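Local atomic coordinates of putative cytoplasmic protein (Enterobacter cloacae, PDB entry 4HFL), a protein that acts as the type VI secretion amidase effector Tae4, probably hydrolysing cell-wall peptidoglycan of rival bacteria, and is inhibited by the immunity protein Tai4. Residues 125-130 against 171-176; 23-28 against 147-152; 66-71 against 89-94. All blocks are in the same frame, centred on the assembly; numbering follows the deposited sequence.

Contact 1. Residues 125-130 against 171-176; sequences QGIIIF and TFWSLK
The phenyl ring of F172 turns an edge to the neighbouring strand: its CD1 lies 4.1 Å from I128 CB, its CE1 3.5 Å from G126 N, both partners near the ring plane. On the other surface of the sheet, the indole of W173 also offers its edge, where I129 CD1 comes within 3.6 Å of CZ3 and I127 O lies in plane; its NE1 is taken by G107 O. I128 CG1 covers part of one face of the F130 ring.

Strands 126-133 and 166-174 form an antiparallel ladder in the middle of the four-stranded sheet. I127 with W173 and I129 with T171 are hydrogen-bonded pairs, and I128 with F172 is a non-hydrogen-bonded one. At G126, whose backbone angles call for glycine, CA lies 3.2 Å from W173 O, with which a CB would collide. Helix 95-106 covers the face bearing I127, I129 and W173, while L175 CD1 packs at 3.7 Å on I127 CG1.

Past the last bridge, Q125 O accepts L175 N. The Q125 side chain then doubles the link: CG sits between the backbone N and carbonyl carbon (chi1 67°), the chain beyond is extended, and NE2 donates to L175 O at 3.2 Å. A water that accepts from Q125 NE2 at 2.7 Å also donates to K176 O, so two acceptors fix the amide's rotation and link it to the last two residues.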
# COMPACT_ATOMS: atom_id res chain seq x y z
N GLN A 125 -14.50 -0.27 -5.76
CA GLN A 125 -13.78 -0.84 -4.62
C GLN A 125 -12.47 -1.44 -5.13
O GLN A 125 -12.44 -2.06 -6.20
CB GLN A 125 -14.63 -1.92 -3.90
CG GLN A 125 -14.90 -3.20 -4.71
CD GLN A 125 -15.75 -4.20 -3.94
OE1 GLN A 125 -16.52 -3.81 -3.05
NE2 GLN A 125 -15.61 -5.49 -4.28
N GLY A 126 -11.39 -1.24 -4.38
CA GLY A 126 -10.11 -1.80 -4.80
C GLY A 126 -8.91 -1.19 -4.12
O GLY A 126 -8.99 -0.67 -3.01
N ILE A 127 -7.76 -1.27 -4.79
CA ILE A 127 -6.52 -0.72 -4.28
C ILE A 127 -6.34 0.70 -4.80
O ILE A 127 -6.50 0.94 -5.99
CB ILE A 127 -5.32 -1.55 -4.78
CG1 ILE A 127 -5.35 -2.96 -4.18
CG2 ILE A 127 -3.98 -0.84 -4.45
CD1 ILE A 127 -4.25 -3.85 -4.72
N ILE A 128 -5.98 1.63 -3.92
CA ILE A 128 -5.82 3.02 -4.34
C ILE A 128 -4.48 3.62 -3.85
O ILE A 128 -4.08 3.39 -2.70
CB ILE A 128 -7.05 3.88 -3.93
CG1 ILE A 128 -7.08 5.21 -4.67
CG2 ILE A 128 -7.11 4.10 -2.41
CD1 ILE A 128 -8.42 5.95 -4.50
N ILE A 129 -3.80 4.35 -4.73
CA ILE A 129 -2.56 5.05 -4.40
C ILE A 129 -2.78 6.56 -4.52
O ILE A 129 -3.16 7.05 -5.59
CB ILE A 129 -1.44 4.73 -5.42
CG1 ILE A 129 -1.12 3.24 -5.46
CG2 ILE A 129 -0.19 5.57 -5.13
CD1 ILE A 129 -0.16 2.88 -6.59
N PHE A 130 -2.49 7.29 -3.45
CA PHE A 130 -2.57 8.74 -3.44
C PHE A 130 -1.15 9.28 -3.45
O PHE A 130 -0.40 8.97 -2.56
CB PHE A 130 -3.22 9.22 -2.14
CG PHE A 130 -4.63 8.74 -1.94
CD1 PHE A 130 -5.69 9.35 -2.60
CD2 PHE A 130 -4.90 7.70 -1.06
CE1 PHE A 130 -6.99 8.92 -2.40
CE2 PHE A 130 -6.20 7.27 -0.85
CZ PHE A 130 -7.25 7.88 -1.52
N THR A 171 -4.51 6.90 -8.12
CA THR A 171 -4.38 5.82 -9.09
C THR A 171 -4.99 4.58 -8.42
O THR A 171 -4.71 4.30 -7.25
CB THR A 171 -2.88 5.60 -9.43
OG1 THR A 171 -2.38 6.76 -10.11
CG2 THR A 171 -2.69 4.41 -10.35
N PHE A 172 -5.82 3.87 -9.17
CA PHE A 172 -6.76 2.93 -8.61
C PHE A 172 -6.97 1.70 -9.49
O PHE A 172 -7.15 1.84 -10.72
CB PHE A 172 -8.10 3.63 -8.41
CG PHE A 172 -9.24 2.69 -8.10
CD1 PHE A 172 -9.49 2.30 -6.79
CD2 PHE A 172 -10.06 2.20 -9.11
CE1 PHE A 172 -10.53 1.43 -6.50
CE2 PHE A 172 -11.11 1.32 -8.83
CZ PHE A 172 -11.34 0.94 -7.51
N TRP A 173 -6.99 0.53 -8.84
CA TRP A 173 -7.35 -0.76 -9.47
C TRP A 173 -8.57 -1.36 -8.78
O TRP A 173 -8.58 -1.51 -7.55
CB TRP A 173 -6.22 -1.79 -9.34
CG TRP A 173 -4.94 -1.46 -10.08
CD1 TRP A 173 -4.54 -1.97 -11.28
CD2 TRP A 173 -3.88 -0.60 -9.65
NE1 TRP A 173 -3.32 -1.46 -11.64
CE2 TRP A 173 -2.89 -0.62 -10.65
CE3 TRP A 173 -3.68 0.20 -8.51
CZ2 TRP A 173 -1.71 0.14 -10.55
CZ3 TRP A 173 -2.51 0.94 -8.42
CH2 TRP A 173 -1.55 0.91 -9.44
N SER A 174 -9.57 -1.74 -9.56
CA SER A 174 -10.74 -2.43 -9.02
C SER A 174 -10.37 -3.83 -8.54
O SER A 174 -9.60 -4.54 -9.20
CB SER A 174 -11.85 -2.54 -10.08
OG SER A 174 -12.52 -1.31 -10.26
N LEU A 175 -10.92 -4.22 -7.40
CA LEU A 175 -10.82 -5.61 -6.95
C LEU A 175 -12.22 -6.18 -6.82
O LEU A 175 -13.14 -5.48 -6.35
CB LEU A 175 -10.06 -5.71 -5.63
CG LEU A 175 -8.60 -5.22 -5.57
CD1 LEU A 175 -8.02 -5.47 -4.19
CD2 LEU A 175 -7.71 -5.86 -6.64
N LYS A 176 -12.40 -7.43 -7.26
CA LYS A 176 -13.65 -8.15 -7.04
C LYS A 176 -13.60 -8.93 -5.73
O LYS A 176 -14.61 -9.00 -5.05
CB LYS A 176 -13.94 -9.11 -8.19
CG LYS A 176 -14.66 -8.45 -9.35
CD LYS A 176 -16.15 -8.82 -9.37
CE LYS A 176 -16.33 -10.29 -9.71
NZ LYS A 176 -17.72 -10.65 -10.12
O HOH W 1 -14.99 -1.56 -8.56
O HOH W 2 -16.38 -7.56 -2.75

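Contact 2. Residues 23-28 against 147-152; sequences AAWNRF and GNICSD
S151 presses its CB against two aromatic rings of helix 21-30, W25 and F28, in a paired CH-pi contact that joins this helix to the loop after strand 138-145. In a protein of the papain-like clan CA, this is a junction between the helical part and the β-sheet. W25 and F28 stand three residues apart on the helix, and both place CG anti to the backbone N; the two rings meet the same loop residue, S151.

S151 CB is 3.9 Å from the centroid of the six-membered ring of W25, above the face but displaced toward its rim, and equally 3.9 Å from the centroid of F28. Its OG, set between the backbone N and carbonyl carbon (chi1 45°), lies over the centre of the F28 ring, 3.2 Å above the plane. That hydroxyl is not left to the aromatic face alone, being hydrogen-bonded to L144 N and T143 OG1.

The edges are used as well. I149 CD1 sits 4.2 Å from CH2 at the rim of W25. The loop is further tied by the C150-C154 disulfide. Against F28, the D152 carboxylate stands almost perpendicular, its plane 88° from that of the ring. D152 OD1 is hydrogen-bonded to H141 NE2 and to T143 OG1, whereas D152 OD2, salt-bridged to R62, lies in the ring plane 3.6 Å from F28 CZ.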
# COMPACT_ATOMS: atom_id res chain seq x y z
N ALA A 23 -10.57 -10.62 0.60
CA ALA A 23 -9.32 -11.14 1.15
C ALA A 23 -8.29 -10.03 1.44
O ALA A 23 -7.64 -10.02 2.50
CB ALA A 23 -8.74 -12.17 0.23
N ALA A 24 -8.14 -9.12 0.49
CA ALA A 24 -7.25 -7.99 0.68
C ALA A 24 -7.71 -7.16 1.89
O ALA A 24 -6.92 -6.84 2.77
CB ALA A 24 -7.22 -7.14 -0.60
N TRP A 25 -9.01 -6.87 1.95
CA TRP A 25 -9.56 -6.08 3.05
C TRP A 25 -9.31 -6.74 4.41
O TRP A 25 -8.99 -6.06 5.41
CB TRP A 25 -11.06 -5.84 2.84
CG TRP A 25 -11.60 -4.84 3.82
CD1 TRP A 25 -12.17 -5.09 5.04
CD2 TRP A 25 -11.63 -3.41 3.65
NE1 TRP A 25 -12.54 -3.90 5.64
CE2 TRP A 25 -12.22 -2.86 4.81
CE3 TRP A 25 -11.20 -2.54 2.64
CZ2 TRP A 25 -12.40 -1.49 4.97
CZ3 TRP A 25 -11.39 -1.19 2.80
CH2 TRP A 25 -11.98 -0.68 3.95
N ASN A 26 -9.46 -8.07 4.44
CA ASN A 26 -9.26 -8.87 5.65
C ASN A 26 -7.81 -8.89 6.14
O ASN A 26 -7.52 -8.66 7.34
CB ASN A 26 -9.76 -10.30 5.44
CG ASN A 26 -11.28 -10.38 5.30
OD1 ASN A 26 -11.99 -9.43 5.62
ND2 ASN A 26 -11.77 -11.53 4.83
N ARG A 27 -6.88 -9.15 5.22
CA ARG A 27 -5.46 -9.09 5.60
C ARG A 27 -5.05 -7.67 6.07
O ARG A 27 -4.35 -7.48 7.11
CB ARG A 27 -4.55 -9.58 4.45
CG ARG A 27 -4.88 -10.98 3.89
CD ARG A 27 -4.50 -12.16 4.84
NE ARG A 27 -5.44 -12.30 5.95
CZ ARG A 27 -6.66 -12.80 5.83
NH1 ARG A 27 -7.10 -13.22 4.65
NH2 ARG A 27 -7.45 -12.87 6.90
N PHE A 28 -5.52 -6.67 5.33
CA PHE A 28 -5.22 -5.29 5.72
C PHE A 28 -5.73 -5.01 7.13
O PHE A 28 -5.01 -4.43 7.96
CB PHE A 28 -5.81 -4.27 4.74
CG PHE A 28 -5.21 -2.87 4.89
CD1 PHE A 28 -4.32 -2.38 3.96
CD2 PHE A 28 -5.55 -2.07 5.98
CE1 PHE A 28 -3.77 -1.09 4.10
CE2 PHE A 28 -5.01 -0.79 6.13
CZ PHE A 28 -4.13 -0.30 5.19
N GLY A 147 -15.49 2.14 -1.57
CA GLY A 147 -16.61 2.86 -2.17
C GLY A 147 -17.07 3.99 -1.29
O GLY A 147 -17.86 4.84 -1.72
N ASN A 148 -16.58 4.02 -0.05
CA ASN A 148 -17.00 5.04 0.92
C ASN A 148 -15.88 5.44 1.88
O ASN A 148 -15.74 6.63 2.25
CB ASN A 148 -18.24 4.56 1.70
CG ASN A 148 -18.92 5.67 2.47
OD1 ASN A 148 -18.86 6.85 2.10
ND2 ASN A 148 -19.56 5.30 3.58
N ILE A 149 -15.10 4.45 2.31
CA ILE A 149 -13.97 4.71 3.20
C ILE A 149 -12.69 4.04 2.70
O ILE A 149 -12.73 3.13 1.86
CB ILE A 149 -14.25 4.21 4.64
CG1 ILE A 149 -14.55 2.72 4.64
CG2 ILE A 149 -15.40 4.98 5.26
CD1 ILE A 149 -14.43 2.05 6.04
N CYS A 150 -11.55 4.48 3.21
CA CYS A 150 -10.30 3.76 3.03
C CYS A 150 -10.04 2.86 4.23
O CYS A 150 -10.59 3.10 5.30
CB CYS A 150 -9.13 4.73 2.86
SG CYS A 150 -9.19 5.62 1.30
N SER A 151 -9.24 1.81 4.04
CA SER A 151 -8.97 0.86 5.12
C SER A 151 -8.13 1.48 6.23
O SER A 151 -8.10 0.97 7.35
CB SER A 151 -8.30 -0.41 4.58
OG SER A 151 -7.26 -0.12 3.68
N ASP A 152 -7.44 2.57 5.92
CA ASP A 152 -6.80 3.34 6.99
C ASP A 152 -7.11 4.84 6.90
O ASP A 152 -7.92 5.35 7.67
CB ASP A 152 -5.30 3.03 7.15
CG ASP A 152 -4.47 3.31 5.89
OD1 ASP A 152 -4.99 3.80 4.86
OD2 ASP A 152 -3.26 3.06 5.95

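Contact 3. Residues 66-71 against 89-94; sequences VLNYCG and KRYMFR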
# COMPACT_ATOMS: atom_id res chain seq x y z
N VAL A 66 -0.36 -7.65 2.77
CA VAL A 66 -1.58 -7.92 2.01
C VAL A 66 -1.28 -8.69 0.73
O VAL A 66 -1.90 -9.73 0.47
CB VAL A 66 -2.34 -6.60 1.66
CG1 VAL A 66 -3.42 -6.85 0.62
CG2 VAL A 66 -2.93 -5.99 2.92
N LEU A 67 -0.34 -8.19 -0.06
CA LEU A 67 0.00 -8.86 -1.32
C LEU A 67 0.55 -10.26 -1.08
O LEU A 67 0.17 -11.19 -1.79
CB LEU A 67 1.01 -8.04 -2.11
CG LEU A 67 0.50 -6.70 -2.64
CD1 LEU A 67 1.62 -5.92 -3.28
CD2 LEU A 67 -0.60 -6.93 -3.64
N ASN A 68 1.41 -10.43 -0.08
CA ASN A 68 2.02 -11.73 0.21
C ASN A 68 0.98 -12.75 0.56
O ASN A 68 1.07 -13.91 0.13
CB ASN A 68 3.01 -11.63 1.38
CG ASN A 68 4.40 -11.19 0.94
OD1 ASN A 68 4.87 -11.55 -0.15
ND2 ASN A 68 5.07 -10.39 1.79
N TYR A 69 -0.01 -12.35 1.35
CA TYR A 69 -0.98 -13.34 1.81
C TYR A 69 -2.21 -13.48 0.91
O TYR A 69 -3.07 -14.33 1.14
CB TYR A 69 -1.31 -13.13 3.28
CG TYR A 69 -0.17 -13.61 4.16
CD1 TYR A 69 -0.17 -14.90 4.67
CD2 TYR A 69 0.91 -12.79 4.44
CE1 TYR A 69 0.89 -15.35 5.47
CE2 TYR A 69 1.96 -13.23 5.23
CZ TYR A 69 1.95 -14.51 5.74
OH TYR A 69 3.00 -14.94 6.51
N CYS A 70 -2.26 -12.66 -0.14
CA CYS A 70 -3.31 -12.78 -1.16
C CYS A 70 -2.76 -13.45 -2.42
O CYS A 70 -3.44 -13.52 -3.44
CB CYS A 70 -3.90 -11.41 -1.49
SG CYS A 70 -5.00 -10.80 -0.19
N GLY A 71 -1.52 -13.94 -2.36
CA GLY A 71 -0.98 -14.74 -3.44
C GLY A 71 -0.21 -13.97 -4.49
O GLY A 71 -0.06 -14.45 -5.62
N LYS A 89 8.89 -14.25 4.42
CA LYS A 89 8.37 -13.55 3.25
C LYS A 89 8.99 -12.15 3.15
O LYS A 89 9.43 -11.60 4.17
CB LYS A 89 6.83 -13.50 3.27
CG LYS A 89 6.19 -14.90 3.36
CD LYS A 89 4.72 -14.89 2.96
CE LYS A 89 4.18 -16.32 2.85
NZ LYS A 89 4.88 -17.13 1.81
N ARG A 90 9.04 -11.60 1.94
CA ARG A 90 9.68 -10.31 1.70
C ARG A 90 8.74 -9.11 1.88
O ARG A 90 7.57 -9.14 1.46
CB ARG A 90 10.34 -10.28 0.32
CG ARG A 90 11.51 -11.24 0.16
CD ARG A 90 11.82 -11.50 -1.30
NE ARG A 90 13.01 -12.33 -1.48
CZ ARG A 90 12.99 -13.66 -1.55
NH1 ARG A 90 11.84 -14.32 -1.45
NH2 ARG A 90 14.12 -14.34 -1.71
N TYR A 91 9.27 -8.06 2.49
CA TYR A 91 8.50 -6.86 2.79
C TYR A 91 9.22 -5.61 2.29
O TYR A 91 10.40 -5.40 2.63
CB TYR A 91 8.24 -6.78 4.30
CG TYR A 91 7.28 -7.85 4.77
CD1 TYR A 91 5.91 -7.63 4.78
CD2 TYR A 91 7.74 -9.10 5.17
CE1 TYR A 91 5.02 -8.63 5.20
CE2 TYR A 91 6.87 -10.09 5.58
CZ TYR A 91 5.51 -9.85 5.59
OH TYR A 91 4.64 -10.83 6.01
N MET A 92 8.54 -4.82 1.46
CA MET A 92 9.07 -3.53 1.02
C MET A 92 8.83 -2.53 2.14
O MET A 92 7.87 -2.66 2.90
CB MET A 92 8.38 -3.04 -0.26
CG MET A 92 8.43 -3.99 -1.45
SD MET A 92 7.77 -3.25 -2.98
CE MET A 92 7.75 -4.75 -4.00
N PHE A 93 9.71 -1.53 2.25
CA PHE A 93 9.62 -0.55 3.32
C PHE A 93 9.70 0.90 2.78
O PHE A 93 9.65 1.86 3.56
CB PHE A 93 10.69 -0.80 4.39
CG PHE A 93 12.10 -0.81 3.84
CD1 PHE A 93 12.83 0.38 3.79
CD2 PHE A 93 12.68 -1.98 3.39
CE1 PHE A 93 14.12 0.39 3.29
CE2 PHE A 93 13.97 -1.98 2.90
CZ PHE A 93 14.69 -0.78 2.84
N ARG A 94 9.79 1.03 1.45
CA ARG A 94 9.71 2.32 0.76
C ARG A 94 8.43 2.42 -0.08
O ARG A 94 8.14 1.55 -0.92
CB ARG A 94 10.93 2.55 -0.14
CG ARG A 94 12.20 2.84 0.63
CD ARG A 94 13.42 2.70 -0.26
NE ARG A 94 14.62 2.40 0.52
CZ ARG A 94 15.83 2.20 -0.00
NH1 ARG A 94 16.01 2.26 -1.31
NH2 ARG A 94 16.87 1.93 0.79
O HOH W 3 7.85 -12.42 -0.57
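N68 reaches from helix 59-69 to the backbone of R90 with its amide nitrogen, ND2 donating to R90 O at 2.8 Å. The bond is nearly straight, 165° at the hydrogen; the acceptor lies in the plane of the amide, although the donor stands tilted from the plane of the carbonyl. CG of N68 is anti to the carbonyl carbon, beside the backbone N (chi1 -85°), on a CB that points at the facing segment. N68 OD1 accepts from V74 N and, at 3.1 Å, from a water that in turn accepts from R90 N, so one side chain serves both the N-H and the C=O of R90, the latter directly.

N68 ND2 also lies 3.8 Å above one face of the Y91 ring, toward its rim, with amide and ring planes 80° apart. Y91 belongs to the short hairpin of strands 82-84 and 90-92, and this contact is where the C-terminal part of helix 59-69 meets that hairpin. The Y91 ring also packs on I61, S64 and Y65 of the helix. Its CG, like that of Y69, stands beside the backbone N, anti to the carbonyl carbon. Y69 and Y91 cross at about a right angle: Y91 OH approaches the edge of the Y69 ring, 3.7 Å from CE2, in the plane of that ring. Both phenol oxygens are hydrogen-bonded to D87 OD2, a carboxylate oxygen the two tyrosines share.

K89 runs past N68 in the opposite direction, its CB 3.9 Å from ND2. Extended as far as CE, K89 brings CD to 3.9 Å from Y69 CE2, then bends at its last torsion, and NZ ends 5.9 Å from the centroid of the Y69 ring, too far for more than a faint cation-pi pull.

Helix 21-30 is the piece that brings the three contacts together. In contact 2 it faces the loop after strand 138-145; its A24 CB touches L175 CD1 of contact 1 at 4.0 Å, and F28 N lies 3.6 Å from V66 CG2 of contact 3. C150 SG adds a second link, 4.0 Å from F130 CE2. Contacts 1 and 3 do not touch: their centres are about 17 Å apart, one in the sheet, the other on the helical side. Contact 2 spans these two parts, and its D152 is hydrogen-bonded to H141, consistent with the His-Asp pair of many clan CA enzymes, so it probably lies closest of the three to the active site.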